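Local coordinates for Serine/threonine-protein kinase Tel1 (Chaetomium thermophilum, PDB 6SKY), which probably phosphorylates serine and threonine residues followed by glutamine, using ATP, to signal DNA damage as an ATM-family checkpoint kinase, at residues L1939-E1947 with S1955-Y1963; R2081-E2092 with R2123-R2134. All coordinates share one frame; numbering follows the deposited sequence.

How the interactions relate
Both contacts pack helices of the FAT region, an alpha-helical region of this ATM-family kinase. They come in series along the chain. Interaction 1 joins helix 1939-1948 to helix 1953-1968, the next helix in the sequence. Interaction 2 joins helix 2077-2097 to helix 2124-2143, with helix 2102-2119 between them in the chain. Their centres lie 28 Å apart. Their nearest atoms are about 11 Å apart, so the two do not touch. Interaction 1 also meets the second subunit and so belongs to the dimer interface. No other chain touches interaction 2, which packs helices of one subunit against each other. Both are away from the nucleotide and magnesium sites.

Interaction 1. Residues L1939-E1947 with S1955-Y1963; sequences LSTVLARLE and SLAFRGAQY
Leu1943 and Phe1958 meet across a helical hairpin of the FAT region, in which helix 1939-1948 turns back into helix 1953-1968. The two segments run roughly antiparallel, at 135°, with axes 9.7 Å apart. Packing is mainly apolar. Leu1943 is a knob in a hole formed by Ser1955, Phe1958, Arg1959 and Gln1962. Its CG is anti to the backbone N (chi1 -176°), which sends its two methyls to different partners. Leu1943 CD1 rests 3.6 Å from Phe1958 CB, while CD2 turns to Arg1959 and Gln1962. The Phe1958 ring takes Leu1939 CD2 at its edge, 3.6 Å from CE2. Leu1946 CD1 approaches the ring obliquely, 4.0 Å from CD1 of Phe1958. His2217 of the second subunit also meets this ring, and Leu2214 of that subunit packs on Val1942, so the hairpin contributes to the dimer interface. The polar part is one salt bridge at the margin, Glu1947 OE1 to Arg1959 NH1 at 3.5 Å. The carboxylate and guanidinium are nearly coplanar, 13° apart, with OE1 at the guanidinium edge. Asp1977 is the stronger acidic partner of Arg1959, bound through NH2. Over one face of the same guanidinium lies Leu1943 CD2, 3.4 Å from Arg1959 NE.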
loop_
_atom_site.group_PDB
_atom_site.type_symbol
_atom_site.label_atom_id
_atom_site.label_comp_id
_atom_site.label_asym_id
_atom_site.label_seq_id
_atom_site.Cartn_x
_atom_site.Cartn_y
_atom_site.Cartn_z
ATOM N N LEU A 1939 10.894 -19.170 1.183
ATOM C CA LEU A 1939 9.468 -18.873 1.250
ATOM C C LEU A 1939 8.831 -19.505 2.476
ATOM O O LEU A 1939 7.890 -18.943 3.049
ATOM C CB LEU A 1939 8.767 -19.356 -0.017
ATOM C CG LEU A 1939 9.027 -18.622 -1.333
ATOM C CD1 LEU A 1939 8.605 -19.479 -2.512
ATOM C CD2 LEU A 1939 8.282 -17.320 -1.366
ATOM N N SER A 1940 9.347 -20.658 2.903
ATOM C CA SER A 1940 8.795 -21.331 4.071
ATOM C C SER A 1940 9.051 -20.535 5.339
ATOM O O SER A 1940 8.172 -20.426 6.197
ATOM C CB SER A 1940 9.389 -22.728 4.195
ATOM O OG SER A 1940 10.724 -22.666 4.657
ATOM N N THR A 1941 10.253 -19.979 5.481
ATOM C CA THR A 1941 10.581 -19.221 6.680
ATOM C C THR A 1941 9.802 -17.916 6.734
ATOM O O THR A 1941 9.366 -17.489 7.808
ATOM C CB THR A 1941 12.084 -18.976 6.735
ATOM O OG1 THR A 1941 12.744 -20.183 7.127
ATOM C CG2 THR A 1941 12.422 -17.896 7.725
ATOM N N VAL A 1942 9.596 -17.280 5.586
ATOM C CA VAL A 1942 8.743 -16.099 5.547
ATOM C C VAL A 1942 7.319 -16.464 5.931
ATOM O O VAL A 1942 6.627 -15.702 6.613
ATOM C CB VAL A 1942 8.809 -15.445 4.159
ATOM C CG1 VAL A 1942 7.881 -14.257 4.090
ATOM C CG2 VAL A 1942 10.213 -15.026 3.863
ATOM N N LEU A 1943 6.859 -17.643 5.515
ATOM C CA LEU A 1943 5.526 -18.081 5.909
ATOM C C LEU A 1943 5.448 -18.339 7.409
ATOM O O LEU A 1943 4.445 -18.013 8.049
ATOM C CB LEU A 1943 5.145 -19.330 5.120
ATOM C CG LEU A 1943 3.746 -19.892 5.320
ATOM C CD1 LEU A 1943 2.713 -18.794 5.246
ATOM C CD2 LEU A 1943 3.498 -20.938 4.272
ATOM N N ALA A 1944 6.497 -18.930 7.981
ATOM C CA ALA A 1944 6.543 -19.145 9.423
ATOM C C ALA A 1944 6.482 -17.827 10.179
ATOM O O ALA A 1944 5.768 -17.707 11.179
ATOM C CB ALA A 1944 7.801 -19.916 9.799
ATOM N N ARG A 1945 7.215 -16.822 9.711
ATOM C CA ARG A 1945 7.159 -15.521 10.358
ATOM C C ARG A 1945 5.801 -14.859 10.187
ATOM O O ARG A 1945 5.341 -14.154 11.089
ATOM C CB ARG A 1945 8.252 -14.613 9.813
ATOM C CG ARG A 1945 8.173 -13.212 10.348
ATOM C CD ARG A 1945 9.148 -12.286 9.664
ATOM N NE ARG A 1945 8.866 -12.126 8.243
ATOM C CZ ARG A 1945 7.866 -11.402 7.754
ATOM N NH1 ARG A 1945 7.695 -11.305 6.447
ATOM N NH2 ARG A 1945 7.029 -10.782 8.571
ATOM N N LEU A 1946 5.143 -15.062 9.045
ATOM C CA LEU A 1946 3.833 -14.449 8.844
ATOM C C LEU A 1946 2.755 -15.136 9.660
ATOM O O LEU A 1946 1.769 -14.501 10.038
ATOM C CB LEU A 1946 3.454 -14.476 7.369
ATOM C CG LEU A 1946 4.158 -13.486 6.457
ATOM C CD1 LEU A 1946 3.866 -13.842 5.030
ATOM C CD2 LEU A 1946 3.687 -12.090 6.765
ATOM N N GLU A 1947 2.909 -16.429 9.924
ATOM C CA GLU A 1947 1.925 -17.120 10.744
ATOM C C GLU A 1947 2.163 -16.877 12.226
ATOM O O GLU A 1947 1.200 -16.833 12.997
ATOM C CB GLU A 1947 1.924 -18.615 10.431
ATOM C CG GLU A 1947 3.055 -19.403 11.050
ATOM C CD GLU A 1947 3.192 -20.786 10.455
ATOM O OE1 GLU A 1947 2.669 -21.012 9.346
ATOM O OE2 GLU A 1947 3.826 -21.647 11.095
ATOM N N SER A 1955 -0.484 -14.166 4.770
ATOM C CA SER A 1955 -0.174 -15.571 4.974
ATOM C C SER A 1955 -1.105 -16.469 4.190
ATOM O O SER A 1955 -0.729 -17.596 3.866
ATOM C CB SER A 1955 -0.233 -15.929 6.456
ATOM O OG SER A 1955 -1.522 -15.722 6.983
ATOM N N LEU A 1956 -2.304 -15.987 3.866
ATOM C CA LEU A 1956 -3.221 -16.759 3.041
ATOM C C LEU A 1956 -2.658 -16.974 1.648
ATOM O O LEU A 1956 -2.836 -18.042 1.066
ATOM C CB LEU A 1956 -4.573 -16.059 2.975
ATOM C CG LEU A 1956 -5.592 -16.586 1.975
ATOM C CD1 LEU A 1956 -5.935 -18.015 2.273
ATOM C CD2 LEU A 1956 -6.831 -15.739 2.019
ATOM N N ALA A 1957 -1.937 -15.989 1.113
ATOM C CA ALA A 1957 -1.307 -16.147 -0.194
ATOM C C ALA A 1957 -0.275 -17.270 -0.191
ATOM O O ALA A 1957 -0.342 -18.202 -1.003
ATOM C CB ALA A 1957 -0.658 -14.832 -0.609
ATOM N N PHE A 1958 0.700 -17.187 0.713
ATOM C CA PHE A 1958 1.765 -18.180 0.765
ATOM C C PHE A 1958 1.230 -19.557 1.130
ATOM O O PHE A 1958 1.687 -20.573 0.591
ATOM C CB PHE A 1958 2.831 -17.743 1.764
ATOM C CG PHE A 1958 3.637 -16.565 1.321
ATOM C CD1 PHE A 1958 3.121 -15.295 1.381
ATOM C CD2 PHE A 1958 4.916 -16.727 0.852
ATOM C CE1 PHE A 1958 3.859 -14.219 0.972
ATOM C CE2 PHE A 1958 5.652 -15.649 0.448
ATOM C CZ PHE A 1958 5.123 -14.399 0.509
ATOM N N ARG A 1959 0.249 -19.615 2.032
ATOM C CA ARG A 1959 -0.329 -20.895 2.405
ATOM C C ARG A 1959 -1.134 -21.499 1.270
ATOM O O ARG A 1959 -1.089 -22.711 1.063
ATOM C CB ARG A 1959 -1.205 -20.741 3.636
ATOM C CG ARG A 1959 -0.528 -21.107 4.911
ATOM C CD ARG A 1959 0.122 -22.456 4.824
ATOM N NE ARG A 1959 1.034 -22.640 5.942
ATOM C CZ ARG A 1959 1.826 -23.690 6.091
ATOM N NH1 ARG A 1959 2.624 -23.771 7.141
ATOM N NH2 ARG A 1959 1.821 -24.654 5.188
ATOM N N GLY A 1960 -1.893 -20.690 0.536
ATOM C CA GLY A 1960 -2.604 -21.215 -0.610
ATOM C C GLY A 1960 -1.670 -21.754 -1.667
ATOM O O GLY A 1960 -1.947 -22.782 -2.282
ATOM N N ALA A 1961 -0.545 -21.081 -1.888
ATOM C CA ALA A 1961 0.423 -21.597 -2.850
ATOM C C ALA A 1961 0.990 -22.938 -2.398
ATOM O O ALA A 1961 1.045 -23.895 -3.179
ATOM C CB ALA A 1961 1.536 -20.579 -3.070
ATOM N N GLN A 1962 1.411 -23.030 -1.135
ATOM C CA GLN A 1962 1.895 -24.303 -0.607
ATOM C C GLN A 1962 0.840 -25.391 -0.728
ATOM O O GLN A 1962 1.132 -26.517 -1.138
ATOM C CB GLN A 1962 2.305 -24.145 0.852
ATOM C CG GLN A 1962 3.560 -23.364 1.070
ATOM C CD GLN A 1962 4.789 -24.138 0.686
ATOM O OE1 GLN A 1962 4.730 -25.344 0.466
ATOM N NE2 GLN A 1962 5.918 -23.448 0.598
ATOM N N TYR A 1963 -0.395 -25.066 -0.365
ATOM C CA TYR A 1963 -1.473 -26.040 -0.331
ATOM C C TYR A 1963 -1.791 -26.568 -1.718
ATOM O O TYR A 1963 -1.968 -27.774 -1.898
ATOM C CB TYR A 1963 -2.691 -25.386 0.306
ATOM C CG TYR A 1963 -3.884 -26.265 0.517
ATOM C CD1 TYR A 1963 -5.146 -25.812 0.210
ATOM C CD2 TYR A 1963 -3.758 -27.532 1.038
ATOM C CE1 TYR A 1963 -6.238 -26.588 0.407
ATOM C CE2 TYR A 1963 -4.852 -28.317 1.234
ATOM C CZ TYR A 1963 -6.089 -27.839 0.914
ATOM O OH TYR A 1963 -7.197 -28.614 1.108
#

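Interaction 2. Residues R2081-E2092 with R2123-R2134; sequences RQQLGALAALTE and RYADVSQILSCR
Arg2081 grips Asp2126 side-on, with two nitrogens on one oxygen. Arg2081 NE lies 3.1 Å from Asp2126 OD2, and Arg2081 NH1 lies 3.2 Å from the same oxygen, which sits in the guanidinium plane. The bend at chi3 of Arg2081 (80°) turns the group to the acid. The Arg2123 guanidinium stacks flat on that of Arg2081, CZ to CZ 3.9 Å, with planes 5° apart. Asp2126 and Asp1925, which pairs with Arg2123, probably offset the like charges. Replacing Arg2081 by an alanine is likely to leave Asp2126 without this ion pair and Arg2123 without its stacking partner. Next along the helices, Gln2129 NE2 donates to a lone pair of Gln2082 O at 3.1 Å. That oxygen already accepts from Ala2086 N, so the amide adds a second bond. At the far end, Glu2092 OE2 and Arg2134 NH1 form a salt bridge 3.5 Å long, with a weak hydrogen bond. The middle is apolar. Ala2089 CB lies 3.6 Å from Cys2133 CB, and Ala2088 CB meets Ile2130 CD1 at 4.1 Å. Gly2085, Ala2089 and Cys2133 are small, consistent with the 9.3 Å approach of these nearly parallel segments (28°) in the FAT helical solenoid. Polar pairs toward both ends of the seam probably fix how the helices are set lengthwise.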
loop_
_atom_site.group_PDB
_atom_site.type_symbol
_atom_site.label_atom_id
_atom_site.label_comp_id
_atom_site.label_asym_id
_atom_site.label_seq_id
_atom_site.Cartn_x
_atom_site.Cartn_y
_atom_site.Cartn_z
ATOM N N ARG A 2081 -4.199 -16.364 28.551
ATOM C CA ARG A 2081 -5.067 -15.234 28.252
ATOM C C ARG A 2081 -6.325 -15.666 27.514
ATOM O O ARG A 2081 -7.371 -15.036 27.672
ATOM C CB ARG A 2081 -4.298 -14.186 27.468
ATOM C CG ARG A 2081 -3.021 -13.781 28.150
ATOM C CD ARG A 2081 -2.270 -12.741 27.369
ATOM N NE ARG A 2081 -2.854 -11.434 27.595
ATOM C CZ ARG A 2081 -2.399 -10.571 28.490
ATOM N NH1 ARG A 2081 -2.998 -9.400 28.641
ATOM N NH2 ARG A 2081 -1.343 -10.876 29.225
ATOM N N GLN A 2082 -6.262 -16.745 26.734
ATOM C CA GLN A 2082 -7.480 -17.291 26.146
ATOM C C GLN A 2082 -8.450 -17.766 27.219
ATOM O O GLN A 2082 -9.658 -17.535 27.119
ATOM C CB GLN A 2082 -7.138 -18.434 25.202
ATOM C CG GLN A 2082 -6.591 -17.998 23.875
ATOM C CD GLN A 2082 -6.052 -19.155 23.065
ATOM O OE1 GLN A 2082 -6.145 -20.306 23.466
ATOM N NE2 GLN A 2082 -5.477 -18.848 21.921
ATOM N N GLN A 2083 -7.944 -18.440 28.249
ATOM C CA GLN A 2083 -8.816 -18.887 29.332
ATOM C C GLN A 2083 -9.399 -17.713 30.103
ATOM O O GLN A 2083 -10.575 -17.733 30.488
ATOM C CB GLN A 2083 -8.056 -19.803 30.279
ATOM C CG GLN A 2083 -7.439 -21.000 29.635
ATOM C CD GLN A 2083 -8.456 -21.938 29.078
ATOM O OE1 GLN A 2083 -9.577 -22.010 29.559
ATOM N NE2 GLN A 2083 -8.075 -22.669 28.047
ATOM N N LEU A 2084 -8.598 -16.682 30.350
ATOM C CA LEU A 2084 -9.131 -15.509 31.034
ATOM C C LEU A 2084 -10.189 -14.804 30.192
ATOM O O LEU A 2084 -11.179 -14.290 30.722
ATOM C CB LEU A 2084 -8.000 -14.560 31.395
ATOM C CG LEU A 2084 -7.190 -14.993 32.603
ATOM C CD1 LEU A 2084 -5.950 -14.169 32.706
ATOM C CD2 LEU A 2084 -8.026 -14.834 33.834
ATOM N N GLY A 2085 -10.011 -14.784 28.875
ATOM C CA GLY A 2085 -11.031 -14.221 28.015
ATOM C C GLY A 2085 -12.296 -15.046 27.966
ATOM O O GLY A 2085 -13.387 -14.499 27.828
ATOM N N ALA A 2086 -12.171 -16.369 28.062
ATOM C CA ALA A 2086 -13.352 -17.214 28.215
ATOM C C ALA A 2086 -14.112 -16.877 29.490
ATOM O O ALA A 2086 -15.345 -16.826 29.492
ATOM C CB ALA A 2086 -12.949 -18.683 28.215
ATOM N N LEU A 2087 -13.392 -16.663 30.588
ATOM C CA LEU A 2087 -14.042 -16.228 31.820
ATOM C C LEU A 2087 -14.775 -14.910 31.631
ATOM O O LEU A 2087 -15.899 -14.744 32.113
ATOM C CB LEU A 2087 -13.017 -16.096 32.940
ATOM C CG LEU A 2087 -12.489 -17.344 33.626
ATOM C CD1 LEU A 2087 -11.457 -16.942 34.625
ATOM C CD2 LEU A 2087 -13.607 -18.059 34.297
ATOM N N ALA A 2088 -14.150 -13.957 30.939
ATOM C CA ALA A 2088 -14.790 -12.661 30.716
ATOM C C ALA A 2088 -16.043 -12.787 29.855
ATOM O O ALA A 2088 -17.059 -12.131 30.117
ATOM C CB ALA A 2088 -13.799 -11.698 30.081
ATOM N N ALA A 2089 -15.992 -13.630 28.826
ATOM C CA ALA A 2089 -17.157 -13.868 27.980
ATOM C C ALA A 2089 -18.303 -14.490 28.763
ATOM O O ALA A 2089 -19.457 -14.064 28.638
ATOM C CB ALA A 2089 -16.767 -14.760 26.809
ATOM N N LEU A 2090 -18.012 -15.520 29.558
ATOM C CA LEU A 2090 -19.056 -16.141 30.366
ATOM C C LEU A 2090 -19.635 -15.166 31.378
ATOM O O LEU A 2090 -20.832 -15.215 31.670
ATOM C CB LEU A 2090 -18.517 -17.376 31.072
ATOM C CG LEU A 2090 -18.186 -18.587 30.213
ATOM C CD1 LEU A 2090 -17.318 -19.528 30.984
ATOM C CD2 LEU A 2090 -19.435 -19.280 29.800
ATOM N N THR A 2091 -18.821 -14.252 31.895
ATOM C CA THR A 2091 -19.335 -13.275 32.846
ATOM C C THR A 2091 -20.256 -12.262 32.177
ATOM O O THR A 2091 -21.281 -11.888 32.749
ATOM C CB THR A 2091 -18.175 -12.580 33.547
ATOM O OG1 THR A 2091 -17.390 -13.560 34.223
ATOM C CG2 THR A 2091 -18.675 -11.607 34.555
ATOM N N GLU A 2092 -19.927 -11.810 30.965
ATOM C CA GLU A 2092 -20.834 -10.891 30.274
ATOM C C GLU A 2092 -22.139 -11.577 29.885
ATOM O O GLU A 2092 -23.219 -10.975 29.968
ATOM C CB GLU A 2092 -20.158 -10.296 29.042
ATOM C CG GLU A 2092 -19.051 -9.299 29.366
ATOM C CD GLU A 2092 -18.282 -8.827 28.139
ATOM O OE1 GLU A 2092 -18.083 -9.636 27.205
ATOM O OE2 GLU A 2092 -17.874 -7.646 28.110
ATOM N N ARG A 2123 -4.225 -5.537 24.208
ATOM C CA ARG A 2123 -3.730 -6.511 23.252
ATOM C C ARG A 2123 -4.848 -6.936 22.314
ATOM O O ARG A 2123 -6.013 -6.997 22.699
ATOM C CB ARG A 2123 -3.169 -7.714 23.997
ATOM C CG ARG A 2123 -2.323 -8.621 23.167
ATOM C CD ARG A 2123 -1.480 -9.489 24.058
ATOM N NE ARG A 2123 -0.909 -8.718 25.154
ATOM C CZ ARG A 2123 0.095 -9.136 25.912
ATOM N NH1 ARG A 2123 0.549 -8.368 26.891
ATOM N NH2 ARG A 2123 0.652 -10.314 25.686
ATOM N N TYR A 2124 -4.495 -7.235 21.067
ATOM C CA TYR A 2124 -5.542 -7.435 20.075
ATOM C C TYR A 2124 -6.223 -8.788 20.194
ATOM O O TYR A 2124 -7.423 -8.887 19.933
ATOM C CB TYR A 2124 -4.996 -7.270 18.664
ATOM C CG TYR A 2124 -6.020 -7.618 17.618
ATOM C CD1 TYR A 2124 -7.143 -6.827 17.430
ATOM C CD2 TYR A 2124 -5.881 -8.747 16.839
ATOM C CE1 TYR A 2124 -8.083 -7.149 16.495
ATOM C CE2 TYR A 2124 -6.817 -9.075 15.900
ATOM C CZ TYR A 2124 -7.914 -8.273 15.730
ATOM O OH TYR A 2124 -8.847 -8.608 14.785
ATOM N N ALA A 2125 -5.495 -9.837 20.570
ATOM C CA ALA A 2125 -6.115 -11.152 20.686
ATOM C C ALA A 2125 -7.221 -11.149 21.736
ATOM O O ALA A 2125 -8.338 -11.624 21.486
ATOM C CB ALA A 2125 -5.055 -12.197 21.013
ATOM N N ASP A 2126 -6.937 -10.585 22.910
ATOM C CA ASP A 2126 -7.926 -10.538 23.979
ATOM C C ASP A 2126 -9.128 -9.704 23.584
ATOM O O ASP A 2126 -10.273 -10.090 23.837
ATOM C CB ASP A 2126 -7.295 -9.971 25.246
ATOM C CG ASP A 2126 -5.886 -10.467 25.466
ATOM O OD1 ASP A 2126 -5.507 -11.481 24.845
ATOM O OD2 ASP A 2126 -5.155 -9.844 26.262
ATOM N N VAL A 2127 -8.883 -8.552 22.966
ATOM C CA VAL A 2127 -9.966 -7.653 22.597
ATOM C C VAL A 2127 -10.860 -8.298 21.554
ATOM O O VAL A 2127 -12.087 -8.257 21.661
ATOM C CB VAL A 2127 -9.399 -6.312 22.106
ATOM C CG1 VAL A 2127 -10.497 -5.462 21.545
ATOM C CG2 VAL A 2127 -8.731 -5.599 23.235
ATOM N N SER A 2128 -10.262 -8.910 20.538
ATOM C CA SER A 2128 -11.062 -9.523 19.490
ATOM C C SER A 2128 -11.884 -10.675 20.034
ATOM O O SER A 2128 -13.059 -10.824 19.684
ATOM C CB SER A 2128 -10.169 -9.995 18.353
ATOM O OG SER A 2128 -9.463 -11.150 18.723
ATOM N N GLN A 2129 -11.293 -11.491 20.906
ATOM C CA GLN A 2129 -12.024 -12.602 21.502
ATOM C C GLN A 2129 -13.225 -12.119 22.305
ATOM O O GLN A 2129 -14.353 -12.599 22.115
ATOM C CB GLN A 2129 -11.072 -13.400 22.373
ATOM C CG GLN A 2129 -11.700 -14.493 23.155
ATOM C CD GLN A 2129 -10.679 -15.295 23.893
ATOM O OE1 GLN A 2129 -9.490 -15.157 23.659
ATOM N NE2 GLN A 2129 -11.130 -16.134 24.795
ATOM N N ILE A 2130 -13.004 -11.163 23.205
ATOM C CA ILE A 2130 -14.092 -10.660 24.033
ATOM C C ILE A 2130 -15.181 -10.034 23.178
ATOM O O ILE A 2130 -16.373 -10.230 23.429
ATOM C CB ILE A 2130 -13.548 -9.666 25.071
ATOM C CG1 ILE A 2130 -12.638 -10.381 26.051
ATOM C CG2 ILE A 2130 -14.665 -9.017 25.823
ATOM C CD1 ILE A 2130 -12.061 -9.471 27.073
ATOM N N LEU A 2131 -14.801 -9.293 22.143
ATOM C CA LEU A 2131 -15.798 -8.578 21.360
ATOM C C LEU A 2131 -16.617 -9.521 20.488
ATOM O O LEU A 2131 -17.827 -9.323 20.318
ATOM C CB LEU A 2131 -15.120 -7.509 20.521
ATOM C CG LEU A 2131 -14.657 -6.279 21.285
ATOM C CD1 LEU A 2131 -14.048 -5.303 20.333
ATOM C CD2 LEU A 2131 -15.800 -5.648 22.005
ATOM N N SER A 2132 -15.990 -10.560 19.935
ATOM C CA SER A 2132 -16.754 -11.530 19.161
ATOM C C SER A 2132 -17.735 -12.288 20.039
ATOM O O SER A 2132 -18.898 -12.494 19.655
ATOM C CB SER A 2132 -15.819 -12.500 18.463
ATOM O OG SER A 2132 -15.326 -13.438 19.380
ATOM N N CYS A 2133 -17.298 -12.706 21.227
ATOM C CA CYS A 2133 -18.227 -13.379 22.125
ATOM C C CYS A 2133 -19.360 -12.456 22.551
ATOM O O CYS A 2133 -20.494 -12.902 22.719
ATOM C CB CYS A 2133 -17.490 -13.926 23.335
ATOM S SG CYS A 2133 -16.583 -15.428 23.010
ATOM N N ARG A 2134 -19.079 -11.166 22.727
ATOM C CA ARG A 2134 -20.133 -10.228 23.099
ATOM C C ARG A 2134 -21.161 -10.080 21.990
ATOM O O ARG A 2134 -22.360 -9.950 22.253
ATOM C CB ARG A 2134 -19.525 -8.876 23.440
ATOM C CG ARG A 2134 -20.522 -7.848 23.869
ATOM C CD ARG A 2134 -19.935 -6.472 23.803
ATOM N NE ARG A 2134 -18.906 -6.268 24.809
ATOM C CZ ARG A 2134 -18.193 -5.157 24.924
ATOM N NH1 ARG A 2134 -17.281 -5.049 25.868
ATOM N NH2 ARG A 2134 -18.394 -4.154 24.090
#